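Local atomic coordinates of 1-deoxy-D-xylulose 5-phosphate reductoisomerase (Moraxella catarrhalis, PDB entry 4ZQG), a protein that catalyses the NAD(P)H-dependent rearrangement and reduction of 1-deoxy-D-xylulose 5-phosphate to 2-C-methyl-D-erythritol 4-phosphate, a step of the MEP isoprenoid pathway blocked by fosmidomycin. Residues A[8-13]-A[96-101]; A[123-128]-A[285-290]; A[192-197]-A[208-213]; A[201-206]-A[356-361]. All coordinates share one frame; numbering follows the deposited sequence.

Interaction 1: residues A[8-13]-A[96-101]; sequences SLAILG and EAVDTV. With NAD (nicotinamide-adenine-dinucleotide), chain C.
S8 meets the chain leading into strand 100-103 with its backbone and its side chain together. Its CB lies 3.3 Å from A97 O; beyond it, OG stands anti to the backbone N (chi1 179°) and so reaches the same oxygen, giving A97 O a hydrogen bond of 2.8 Å while grazing V98 CA. The backbone N of S8 turns to D99 instead: the bond to OD1 is 3.0 Å and straight, but the donor comes from above the carboxylate plane. S8 O receives T100 N at 2.9 Å and, weakly, D99 N. From here the two chains run as parallel strands, with A10 N bonded to T100 O at 2.8 Å. This is the central pairing of a Rossmann fold, in which strand 7-12 lies between 33-39 and 100-103. On one face, L9 CD1 lies by CB of T100, whose OG1 is bonded to Q7. On the other, A10 CB touches V98 CG1 at 3.8 Å and L12 CG touches V101 CG1 at 4.0 Å, under helices 85-93 and 111-120. At the strand's C-terminal end G13 begins the glycine-rich turn, and G13 O approaches O3B of the NAD adenosine ribose to 3.2 Å.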
# COMPACT_ATOMS: atom_id res chain seq x y z
N SER A 8 17.46 -20.78 12.42
CA SER A 8 18.08 -20.49 13.68
C SER A 8 18.03 -19.00 14.00
O SER A 8 18.43 -18.20 13.18
CB SER A 8 19.51 -20.95 13.57
OG SER A 8 20.23 -20.69 14.75
N LEU A 9 17.54 -18.63 15.18
CA LEU A 9 17.43 -17.23 15.61
C LEU A 9 18.32 -16.85 16.79
O LEU A 9 18.36 -17.54 17.77
CB LEU A 9 16.02 -16.98 16.10
CG LEU A 9 15.01 -16.41 15.14
CD1 LEU A 9 15.11 -17.05 13.75
CD2 LEU A 9 13.63 -16.61 15.73
N ALA A 10 18.97 -15.69 16.70
CA ALA A 10 19.55 -15.04 17.86
C ALA A 10 18.73 -13.81 18.10
O ALA A 10 18.58 -13.01 17.18
CB ALA A 10 20.98 -14.65 17.61
N ILE A 11 18.20 -13.64 19.30
CA ILE A 11 17.44 -12.44 19.64
C ILE A 11 18.20 -11.57 20.63
O ILE A 11 18.24 -11.83 21.82
CB ILE A 11 16.07 -12.80 20.21
CG1 ILE A 11 15.31 -13.65 19.20
CG2 ILE A 11 15.31 -11.53 20.55
CD1 ILE A 11 14.03 -14.21 19.75
N LEU A 12 18.85 -10.55 20.10
CA LEU A 12 19.64 -9.68 20.91
C LEU A 12 18.69 -8.67 21.48
O LEU A 12 18.09 -7.92 20.75
CB LEU A 12 20.70 -9.00 20.06
CG LEU A 12 21.74 -9.87 19.38
CD1 LEU A 12 23.02 -9.07 19.24
CD2 LEU A 12 22.09 -11.07 20.20
N GLY A 13 18.56 -8.64 22.80
CA GLY A 13 17.62 -7.71 23.45
C GLY A 13 16.29 -8.40 23.68
O GLY A 13 15.26 -7.77 23.63
N GLU A 96 28.43 -19.13 13.81
CA GLU A 96 28.30 -19.91 12.57
C GLU A 96 26.95 -20.61 12.53
O GLU A 96 26.41 -20.84 11.48
CB GLU A 96 29.48 -20.88 12.43
CG GLU A 96 29.44 -21.84 11.24
N ALA A 97 26.38 -20.90 13.69
CA ALA A 97 25.13 -21.66 13.77
C ALA A 97 23.85 -20.84 13.74
O ALA A 97 22.77 -21.41 13.76
CB ALA A 97 25.14 -22.51 15.04
N VAL A 98 23.99 -19.51 13.74
CA VAL A 98 22.86 -18.58 13.72
C VAL A 98 22.53 -18.16 12.29
O VAL A 98 23.39 -17.67 11.58
CB VAL A 98 23.22 -17.31 14.49
CG1 VAL A 98 22.17 -16.25 14.34
CG2 VAL A 98 23.39 -17.59 15.94
N ASP A 99 21.28 -18.31 11.88
CA ASP A 99 20.83 -17.78 10.59
C ASP A 99 20.41 -16.32 10.72
O ASP A 99 20.79 -15.50 9.90
CB ASP A 99 19.62 -18.55 10.04
CG ASP A 99 19.92 -20.01 9.70
OD1 ASP A 99 19.01 -20.84 9.86
OD2 ASP A 99 21.04 -20.34 9.27
N THR A 100 19.61 -15.99 11.72
CA THR A 100 18.94 -14.71 11.75
C THR A 100 19.14 -13.99 13.05
O THR A 100 19.04 -14.59 14.08
CB THR A 100 17.44 -14.89 11.45
OG1 THR A 100 17.31 -15.46 10.14
CG2 THR A 100 16.70 -13.53 11.45
N VAL A 101 19.43 -12.70 13.00
CA VAL A 101 19.64 -11.93 14.20
C VAL A 101 18.59 -10.87 14.24
O VAL A 101 18.42 -10.13 13.27
CB VAL A 101 20.98 -11.23 14.24
CG1 VAL A 101 21.07 -10.36 15.47
CG2 VAL A 101 22.11 -12.24 14.25
PA NAD C . 13.60 -1.88 25.76
O1A NAD C . 14.16 -0.76 26.57
O2A NAD C . 12.21 -2.41 26.03
O5B NAD C . 14.62 -3.13 25.67
C5B NAD C . 15.99 -3.01 25.29
C4B NAD C . 16.68 -4.38 25.27
O4B NAD C . 18.08 -4.15 25.08
C3B NAD C . 16.52 -5.17 26.58
O3B NAD C . 16.40 -6.58 26.34
C2B NAD C . 17.81 -4.87 27.32
O2B NAD C . 18.29 -5.98 28.08
C1B NAD C . 18.82 -4.53 26.23
N9A NAD C . 19.77 -3.47 26.68
C8A NAD C . 19.43 -2.30 27.24
N7A NAD C . 20.52 -1.56 27.54
C5A NAD C . 21.59 -2.26 27.18
C6A NAD C . 23.05 -2.01 27.26
N6A NAD C . 23.53 -0.84 27.78
N1A NAD C . 23.83 -3.00 26.78
C2A NAD C . 23.33 -4.17 26.29
N3A NAD C . 22.01 -4.47 26.20
C4A NAD C . 21.11 -3.54 26.62
O3 NAD C . 13.70 -1.39 24.23
PN NAD C . 12.60 -1.47 23.05
O1N NAD C . 11.58 -0.41 23.38
O2N NAD C . 12.29 -2.93 22.81
O5D NAD C . 13.55 -0.94 21.87
C5D NAD C . 14.47 -1.80 21.19
C4D NAD C . 14.95 -1.14 19.90
O4D NAD C . 13.98 -1.24 18.85
C3D NAD C . 15.20 0.35 20.11
O3D NAD C . 16.32 0.70 19.31
C2D NAD C . 13.92 1.01 19.66
O2D NAD C . 14.15 2.38 19.28
C1D NAD C . 13.48 0.08 18.53
N1N NAD C . 12.02 0.06 18.35
C2N NAD C . 11.20 -0.35 19.34
C3N NAD C . 9.80 -0.33 19.18
C7N NAD C . 8.85 -0.81 20.25
O7N NAD C . 7.69 -1.05 19.96
N7N NAD C . 9.28 -0.99 21.49
C4N NAD C . 9.28 0.11 17.97
C5N NAD C . 10.15 0.50 16.98
C6N NAD C . 11.52 0.48 17.18

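Interaction 2: residues A[123-128]-A[285-290]; sequences RILLAN and AHALAY. With NAD (nicotinamide-adenine-dinucleotide), chain C.
R123 ties the end of helix 281-289 to the sheet by gripping one backbone oxygen, Y290 O, with both terminal nitrogens. NH1 and NH2 each donate to it at 2.9 Å, and the oxygen lies close to the guanidinium plane; NH1 stands above the carbonyl plane of Y290, whereas NH2 is tilted slightly from it. NH2 also makes a weak bond to A287 O at 2.7 Å. The cation sits at a helix C-terminus, whose dipole would probably favour it. Its reach comes from a side chain extended through to NE, with CG anti to the backbone N (chi1 176°). Two residues on, L125 adds the apolar part: CG rests on A287 CB at 4.0 Å, and CD2 meets L288 CD2 at 3.6 Å, the two leucines crossing at about a right angle. Further out, Y290 OH is bonded to Q169 and the ring packs edge-to-face with Y161. Just past strand 123-126, A127 and N128 lie beside the nicotinamide ribose of NAD. The contact packs helix 281-289 on a strand of the Rossmann-type sheet: residues 123-126 and 285-289 run antiparallel, axes 9.3 Å apart at closest approach, beside strand 100-103 and helix 17-26.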
# COMPACT_ATOMS: atom_id res chain seq x y z
N ARG A 123 21.11 -12.67 8.15
CA ARG A 123 19.84 -12.02 7.98
C ARG A 123 19.59 -11.26 9.24
O ARG A 123 19.59 -11.85 10.30
CB ARG A 123 18.77 -13.05 7.73
CG ARG A 123 17.37 -12.50 7.62
CD ARG A 123 16.54 -13.53 6.87
NE ARG A 123 15.14 -13.41 7.20
CZ ARG A 123 14.14 -13.54 6.33
NH1 ARG A 123 14.38 -13.81 5.05
NH2 ARG A 123 12.89 -13.37 6.75
N ILE A 124 19.41 -9.95 9.15
CA ILE A 124 19.29 -9.10 10.31
C ILE A 124 17.92 -8.42 10.31
O ILE A 124 17.60 -7.74 9.35
CB ILE A 124 20.35 -7.99 10.29
CG1 ILE A 124 21.75 -8.55 10.07
CG2 ILE A 124 20.27 -7.12 11.52
CD1 ILE A 124 22.83 -7.52 10.17
N LEU A 125 17.19 -8.54 11.40
CA LEU A 125 15.92 -7.89 11.58
C LEU A 125 16.13 -6.72 12.52
O LEU A 125 16.32 -6.90 13.72
CB LEU A 125 14.92 -8.87 12.19
CG LEU A 125 14.20 -9.86 11.29
CD1 LEU A 125 15.12 -10.51 10.29
CD2 LEU A 125 13.54 -10.95 12.10
N LEU A 126 16.04 -5.51 11.98
CA LEU A 126 16.53 -4.35 12.69
C LEU A 126 15.45 -3.60 13.39
O LEU A 126 14.58 -3.05 12.79
CB LEU A 126 17.26 -3.45 11.71
CG LEU A 126 18.12 -2.40 12.38
CD1 LEU A 126 19.27 -3.03 13.11
CD2 LEU A 126 18.63 -1.46 11.33
N ALA A 127 15.53 -3.56 14.70
CA ALA A 127 14.63 -2.73 15.47
C ALA A 127 15.45 -1.55 15.86
O ALA A 127 15.07 -0.40 15.70
CB ALA A 127 14.13 -3.47 16.71
N ASN A 128 16.59 -1.89 16.41
CA ASN A 128 17.59 -0.97 16.89
C ASN A 128 18.04 0.07 15.85
O ASN A 128 19.00 -0.15 15.08
CB ASN A 128 18.77 -1.84 17.33
CG ASN A 128 19.93 -1.05 17.74
OD1 ASN A 128 21.06 -1.39 17.40
ND2 ASN A 128 19.69 0.02 18.49
N ALA A 285 6.50 -10.08 12.35
CA ALA A 285 6.04 -11.26 11.65
C ALA A 285 6.39 -11.22 10.17
O ALA A 285 6.85 -12.21 9.61
CB ALA A 285 4.54 -11.39 11.83
N HIS A 286 6.15 -10.06 9.54
CA HIS A 286 6.50 -9.83 8.15
C HIS A 286 7.98 -10.03 7.92
O HIS A 286 8.39 -10.70 6.97
CB HIS A 286 6.17 -8.39 7.72
CG HIS A 286 6.77 -8.02 6.40
ND1 HIS A 286 7.96 -7.33 6.29
CD2 HIS A 286 6.36 -8.28 5.14
CE1 HIS A 286 8.28 -7.21 5.01
NE2 HIS A 286 7.32 -7.76 4.30
N ALA A 287 8.79 -9.45 8.80
CA ALA A 287 10.21 -9.55 8.64
C ALA A 287 10.74 -10.97 8.90
O ALA A 287 11.64 -11.41 8.20
CB ALA A 287 10.88 -8.55 9.53
N LEU A 288 10.17 -11.68 9.88
CA LEU A 288 10.56 -13.05 10.16
C LEU A 288 10.28 -14.00 9.02
O LEU A 288 11.11 -14.84 8.68
CB LEU A 288 9.83 -13.61 11.37
CG LEU A 288 10.47 -13.28 12.72
CD1 LEU A 288 9.53 -13.71 13.82
CD2 LEU A 288 11.81 -13.97 12.87
N ALA A 289 9.10 -13.91 8.43
CA ALA A 289 8.74 -14.91 7.46
C ALA A 289 9.16 -14.53 6.05
O ALA A 289 9.11 -15.38 5.18
CB ALA A 289 7.28 -15.18 7.52
N TYR A 290 9.59 -13.29 5.83
CA TYR A 290 9.87 -12.80 4.48
C TYR A 290 10.73 -13.79 3.70
O TYR A 290 11.67 -14.35 4.27
CB TYR A 290 10.56 -11.44 4.57
CG TYR A 290 10.81 -10.81 3.25
CD1 TYR A 290 9.98 -9.81 2.77
CD2 TYR A 290 11.90 -11.20 2.45
CE1 TYR A 290 10.22 -9.24 1.52
CE2 TYR A 290 12.14 -10.61 1.23
CZ TYR A 290 11.30 -9.63 0.77
OH TYR A 290 11.51 -9.06 -0.46
PA NAD C . 13.60 -1.88 25.76
O1A NAD C . 14.16 -0.76 26.57
O2A NAD C . 12.21 -2.41 26.03
O5B NAD C . 14.62 -3.13 25.67
C5B NAD C . 15.99 -3.01 25.29
C4B NAD C . 16.68 -4.38 25.27
O4B NAD C . 18.08 -4.15 25.08
C3B NAD C . 16.52 -5.17 26.58
O3B NAD C . 16.40 -6.58 26.34
C2B NAD C . 17.81 -4.87 27.32
O2B NAD C . 18.29 -5.98 28.08
C1B NAD C . 18.82 -4.53 26.23
N9A NAD C . 19.77 -3.47 26.68
C8A NAD C . 19.43 -2.30 27.24
N7A NAD C . 20.52 -1.56 27.54
C5A NAD C . 21.59 -2.26 27.18
C6A NAD C . 23.05 -2.01 27.26
N6A NAD C . 23.53 -0.84 27.78
N1A NAD C . 23.83 -3.00 26.78
C2A NAD C . 23.33 -4.17 26.29
N3A NAD C . 22.01 -4.47 26.20
C4A NAD C . 21.11 -3.54 26.62
O3 NAD C . 13.70 -1.39 24.23
PN NAD C . 12.60 -1.47 23.05
O1N NAD C . 11.58 -0.41 23.38
O2N NAD C . 12.29 -2.93 22.81
O5D NAD C . 13.55 -0.94 21.87
C5D NAD C . 14.47 -1.80 21.19
C4D NAD C . 14.95 -1.14 19.90
O4D NAD C . 13.98 -1.24 18.85
C3D NAD C . 15.20 0.35 20.11
O3D NAD C . 16.32 0.70 19.31
C2D NAD C . 13.92 1.01 19.66
O2D NAD C . 14.15 2.38 19.28
C1D NAD C . 13.48 0.08 18.53
N1N NAD C . 12.02 0.06 18.35
C2N NAD C . 11.20 -0.35 19.34
C3N NAD C . 9.80 -0.33 19.18
C7N NAD C . 8.85 -0.81 20.25
O7N NAD C . 7.69 -1.05 19.96
N7N NAD C . 9.28 -0.99 21.49
C4N NAD C . 9.28 0.11 17.97
C5N NAD C . 10.15 0.50 16.98
C6N NAD C . 11.52 0.48 17.18

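Interaction 3: residues A[192-197]-A[208-213]; sequences GSFLDK and KEAVNH. With FOM (3-[formyl(hydroxy)amino]propylphosphonic acid), chain E.
S193 and F194 meet helix 207-211 with nearly equal first torsions: OG of S193 and CG of F194 each stand anti to the carbonyl carbon (chi1 -63° and -64°). S193 OG thereby arrives among carbonyls at the helix end: N212 O is 2.6 Å away, while E209 O, at 3.4 Å, is at best a weak acceptor, and N212 O may compete for the same proton. The F194 ring meets the helix at its outer carbons. A210 CA lies at the ring edge, 3.8 Å from CE1, and E209 CB lies 3.8 Å from CZ. The glutamate crosses the phenylalanine at about a right angle; its OE2 comes near CE2, while OE1 is hydrogen-bonded to S206. The helix ends at V211; N212, the first residue beyond it, reaches back with ND2 to K208 O at 3.0 Å. H213 belongs, with P214, N215 and W216, to the flexible flap that in this enzyme family closes over the substrate site, which fosmidomycin occupies here. H213 CG stands anti to the backbone N, and NE2 lies 3.8 Å from C4 of the inhibitor, with phosphonate oxygen OP3 in the ring plane at the edge. Three partners hold the ring: N215 N at ND1, S190 OG at NE2 and W216 edge-to-face. G192, at positive phi, passes its CA 4.2 Å from H213 NE2; its N, bonded to S190 OG, lies 3.9 Å from OP3.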
# COMPACT_ATOMS: atom_id res chain seq x y z
N GLY A 192 2.77 12.02 19.20
CA GLY A 192 2.96 11.69 20.62
C GLY A 192 1.94 12.24 21.60
O GLY A 192 0.95 12.85 21.21
N SER A 193 2.23 12.07 22.89
CA SER A 193 1.37 12.50 24.00
C SER A 193 1.06 14.00 24.09
O SER A 193 0.19 14.37 24.85
CB SER A 193 2.02 12.12 25.32
OG SER A 193 2.15 10.71 25.45
N PHE A 194 1.79 14.85 23.38
CA PHE A 194 1.59 16.30 23.55
C PHE A 194 1.21 17.01 22.27
O PHE A 194 1.08 18.24 22.28
CB PHE A 194 2.84 16.96 24.15
CG PHE A 194 3.15 16.49 25.55
CD1 PHE A 194 3.96 15.37 25.76
CD2 PHE A 194 2.59 17.13 26.65
CE1 PHE A 194 4.23 14.92 27.04
CE2 PHE A 194 2.85 16.68 27.93
CZ PHE A 194 3.68 15.58 28.13
N LEU A 195 1.01 16.25 21.19
CA LEU A 195 0.55 16.82 19.94
C LEU A 195 -0.49 17.92 20.17
O LEU A 195 -0.33 19.06 19.69
CB LEU A 195 -0.07 15.75 19.03
CG LEU A 195 -0.88 16.33 17.85
CD1 LEU A 195 0.01 17.17 16.95
CD2 LEU A 195 -1.58 15.25 17.06
N ASP A 196 -1.53 17.57 20.93
CA ASP A 196 -2.70 18.42 21.07
C ASP A 196 -2.68 19.13 22.41
O ASP A 196 -3.67 19.16 23.12
CB ASP A 196 -3.96 17.55 20.91
CG ASP A 196 -5.12 18.31 20.34
OD1 ASP A 196 -4.90 19.15 19.44
OD2 ASP A 196 -6.26 18.05 20.78
N LYS A 197 -1.53 19.70 22.76
CA LYS A 197 -1.30 20.39 24.04
C LYS A 197 -0.33 21.55 23.81
O LYS A 197 0.43 21.54 22.85
CB LYS A 197 -0.71 19.43 25.09
CG LYS A 197 -1.74 18.65 25.90
CD LYS A 197 -1.24 17.27 26.30
CE LYS A 197 -2.08 16.68 27.42
N LYS A 208 5.72 10.33 33.80
CA LYS A 208 4.49 9.53 33.63
C LYS A 208 3.70 9.98 32.36
O LYS A 208 3.31 9.13 31.57
CB LYS A 208 3.60 9.64 34.91
CG LYS A 208 2.72 8.44 35.25
CD LYS A 208 1.55 8.23 34.29
N GLU A 209 3.49 11.30 32.18
CA GLU A 209 2.84 11.85 30.96
C GLU A 209 3.60 11.48 29.68
O GLU A 209 3.05 10.87 28.77
CB GLU A 209 2.70 13.38 31.02
CG GLU A 209 1.43 13.86 31.71
CD GLU A 209 1.56 15.25 32.30
OE1 GLU A 209 1.63 15.37 33.56
OE2 GLU A 209 1.58 16.23 31.51
N ALA A 210 4.87 11.86 29.64
CA ALA A 210 5.71 11.67 28.46
C ALA A 210 5.93 10.19 28.11
O ALA A 210 6.00 9.86 26.92
CB ALA A 210 7.06 12.36 28.66
N VAL A 211 6.06 9.33 29.13
CA VAL A 211 6.43 7.94 28.90
C VAL A 211 5.26 7.12 28.37
O VAL A 211 5.47 6.12 27.69
CB VAL A 211 6.99 7.25 30.19
N ASN A 212 4.03 7.53 28.66
CA ASN A 212 2.86 6.75 28.26
C ASN A 212 2.21 7.32 27.00
O ASN A 212 1.93 8.52 26.88
CB ASN A 212 1.89 6.57 29.45
CG ASN A 212 2.46 5.64 30.54
OD1 ASN A 212 2.76 4.47 30.27
ND2 ASN A 212 2.64 6.16 31.74
N HIS A 213 2.02 6.42 26.04
CA HIS A 213 1.67 6.79 24.68
C HIS A 213 0.27 6.30 24.40
O HIS A 213 -0.04 5.16 24.72
CB HIS A 213 2.67 6.13 23.71
CG HIS A 213 2.57 6.62 22.29
ND1 HIS A 213 1.47 6.37 21.49
CD2 HIS A 213 3.43 7.33 21.53
CE1 HIS A 213 1.65 6.91 20.30
NE2 HIS A 213 2.83 7.51 20.30
O2 FOM E . 8.39 4.02 16.41
N1 FOM E . 7.17 3.41 16.60
C1 FOM E . 6.83 2.40 15.91
O1 FOM E . 7.56 1.95 15.04
C2 FOM E . 6.31 4.05 17.58
C3 FOM E . 6.13 5.41 16.90
C4 FOM E . 5.45 6.41 17.79
PA1 FOM E . 5.48 7.93 16.87
OP1 FOM E . 4.57 7.71 15.58
OP2 FOM E . 6.82 8.14 16.32
OP3 FOM E . 5.00 9.24 17.71

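Interaction 4: residues A[201-206]-A[356-361]; sequences QMQNAS and CLTDIA
Q203 brings a flat amide to the contact with T358, yet the aliphatic stem does the touching: CG lies 3.5 Å from T358 OG1, and the amide beyond closely approaches 356-361 with neither face nor edge. Peptide groups meet the other segment instead, mostly through their oxygens. M202 O lies 3.6 Å from L357 CB and accepts a hydrogen bond from A205 N at 2.9 Å. Q203 O rests 3.8 Å from C356 CB. T358 holds OG1 between the backbone N and the carbonyl carbon (chi1 48°), the crowded position, which leaves CG2 3.7 Å from Q203 N and close to M202 CB. No hydrogen bond joins the two segments; the contact is van der Waals packing, in which L357, T358 and Q203 take the largest share; L357 CD2 touches A205 CB at 4.1 Å. The contact sets the end of helix 199-203 and the following turn, in the substrate-binding middle part of the chain, against the residues leading into helix 359-368 of the helical C-terminal part. L357 also packs on F350 of helix 333-351 and T228 of helix 220-228, and F194 lies against M202, A205 and L357.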
# COMPACT_ATOMS: atom_id res chain seq x y z
N GLN A 201 2.53 23.42 28.28
CA GLN A 201 2.18 22.17 28.99
C GLN A 201 3.21 21.03 28.82
O GLN A 201 3.29 20.12 29.67
CB GLN A 201 0.76 21.71 28.61
CG GLN A 201 0.18 20.64 29.53
CD GLN A 201 -1.33 20.48 29.38
OE1 GLN A 201 -1.95 21.07 28.48
NE2 GLN A 201 -1.93 19.68 30.26
N MET A 202 4.00 21.08 27.75
CA MET A 202 5.10 20.13 27.57
C MET A 202 6.23 20.46 28.55
O MET A 202 6.79 19.54 29.16
CB MET A 202 5.67 20.17 26.14
CG MET A 202 4.74 19.73 25.01
SD MET A 202 5.56 20.05 23.42
CE MET A 202 6.47 18.54 23.10
N GLN A 203 6.56 21.75 28.67
CA GLN A 203 7.51 22.23 29.68
C GLN A 203 7.36 21.46 31.01
O GLN A 203 8.35 20.92 31.52
CB GLN A 203 7.35 23.76 29.91
CG GLN A 203 8.27 24.65 29.05
CD GLN A 203 7.67 26.03 28.68
OE1 GLN A 203 6.79 26.56 29.35
NE2 GLN A 203 8.17 26.60 27.60
N ASN A 204 6.13 21.39 31.53
CA ASN A 204 5.85 20.86 32.87
C ASN A 204 5.52 19.38 32.89
O ASN A 204 5.01 18.88 33.88
CB ASN A 204 4.66 21.58 33.50
CG ASN A 204 4.81 23.09 33.51
OD1 ASN A 204 5.53 23.66 32.69
ND2 ASN A 204 4.10 23.75 34.43
N ALA A 205 5.77 18.70 31.79
CA ALA A 205 5.42 17.29 31.68
C ALA A 205 6.10 16.44 32.75
O ALA A 205 7.30 16.54 32.97
CB ALA A 205 5.78 16.77 30.29
N SER A 206 5.32 15.61 33.42
CA SER A 206 5.87 14.56 34.23
C SER A 206 6.39 13.44 33.33
O SER A 206 5.96 13.29 32.19
CB SER A 206 4.80 14.00 35.19
OG SER A 206 3.72 13.35 34.51
N CYS A 356 13.78 19.44 32.25
CA CYS A 356 12.47 19.51 31.61
C CYS A 356 12.38 18.76 30.28
O CYS A 356 13.38 18.54 29.62
CB CYS A 356 12.12 20.96 31.36
SG CYS A 356 11.87 21.81 32.90
N LEU A 357 11.17 18.40 29.87
CA LEU A 357 11.01 17.73 28.57
C LEU A 357 11.51 18.59 27.40
O LEU A 357 12.25 18.09 26.55
CB LEU A 357 9.55 17.34 28.32
CG LEU A 357 9.36 16.53 27.04
CD1 LEU A 357 10.05 15.17 27.12
CD2 LEU A 357 7.87 16.38 26.74
N THR A 358 11.10 19.87 27.39
CA THR A 358 11.52 20.85 26.38
C THR A 358 13.01 21.15 26.39
O THR A 358 13.54 21.74 25.45
CB THR A 358 10.82 22.19 26.60
OG1 THR A 358 10.91 22.55 27.99
CG2 THR A 358 9.37 22.08 26.22
N ASP A 359 13.68 20.80 27.48
CA ASP A 359 15.13 20.92 27.53
C ASP A 359 15.83 19.91 26.60
O ASP A 359 16.99 20.11 26.28
CB ASP A 359 15.66 20.79 28.98
CG ASP A 359 15.44 22.06 29.84
OD1 ASP A 359 15.55 21.91 31.09
OD2 ASP A 359 15.18 23.17 29.30
N ILE A 360 15.17 18.84 26.17
CA ILE A 360 15.82 17.91 25.26
C ILE A 360 16.23 18.60 23.96
O ILE A 360 17.27 18.30 23.39
CB ILE A 360 14.95 16.65 24.99
CG1 ILE A 360 14.80 15.85 26.30
CG2 ILE A 360 15.54 15.79 23.86
CD1 ILE A 360 14.07 14.54 26.21
N ALA A 361 15.42 19.55 23.50
CA ALA A 361 15.72 20.26 22.26
C ALA A 361 16.96 21.14 22.40
O ALA A 361 17.83 21.15 21.52
CB ALA A 361 14.52 21.09 21.81

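The four contacts form two touching pairs, each with centres about 11 Å apart. Interactions 1 and 2 share the nucleotide-binding sheet: strands 100-103 and 123-126 are neighbours, with V101 O 2.7 Å from L125 N, and both contacts reach NAD, at the adenosine and nicotinamide riboses respectively. Interactions 3 and 4 meet at F194, whose CE1 lies 3.9 Å from L357 CD2, so the segment holding G192 beside the inhibitor also touches the packing of 201-206 on 356-361. Centres of interactions 1 and 3 are about 35 Å apart, on opposite sides of the chain's centre; NAD lies at interactions 1 and 2, fosmidomycin at interaction 3, and the magnesium ion is bound by D154, E156 and E235.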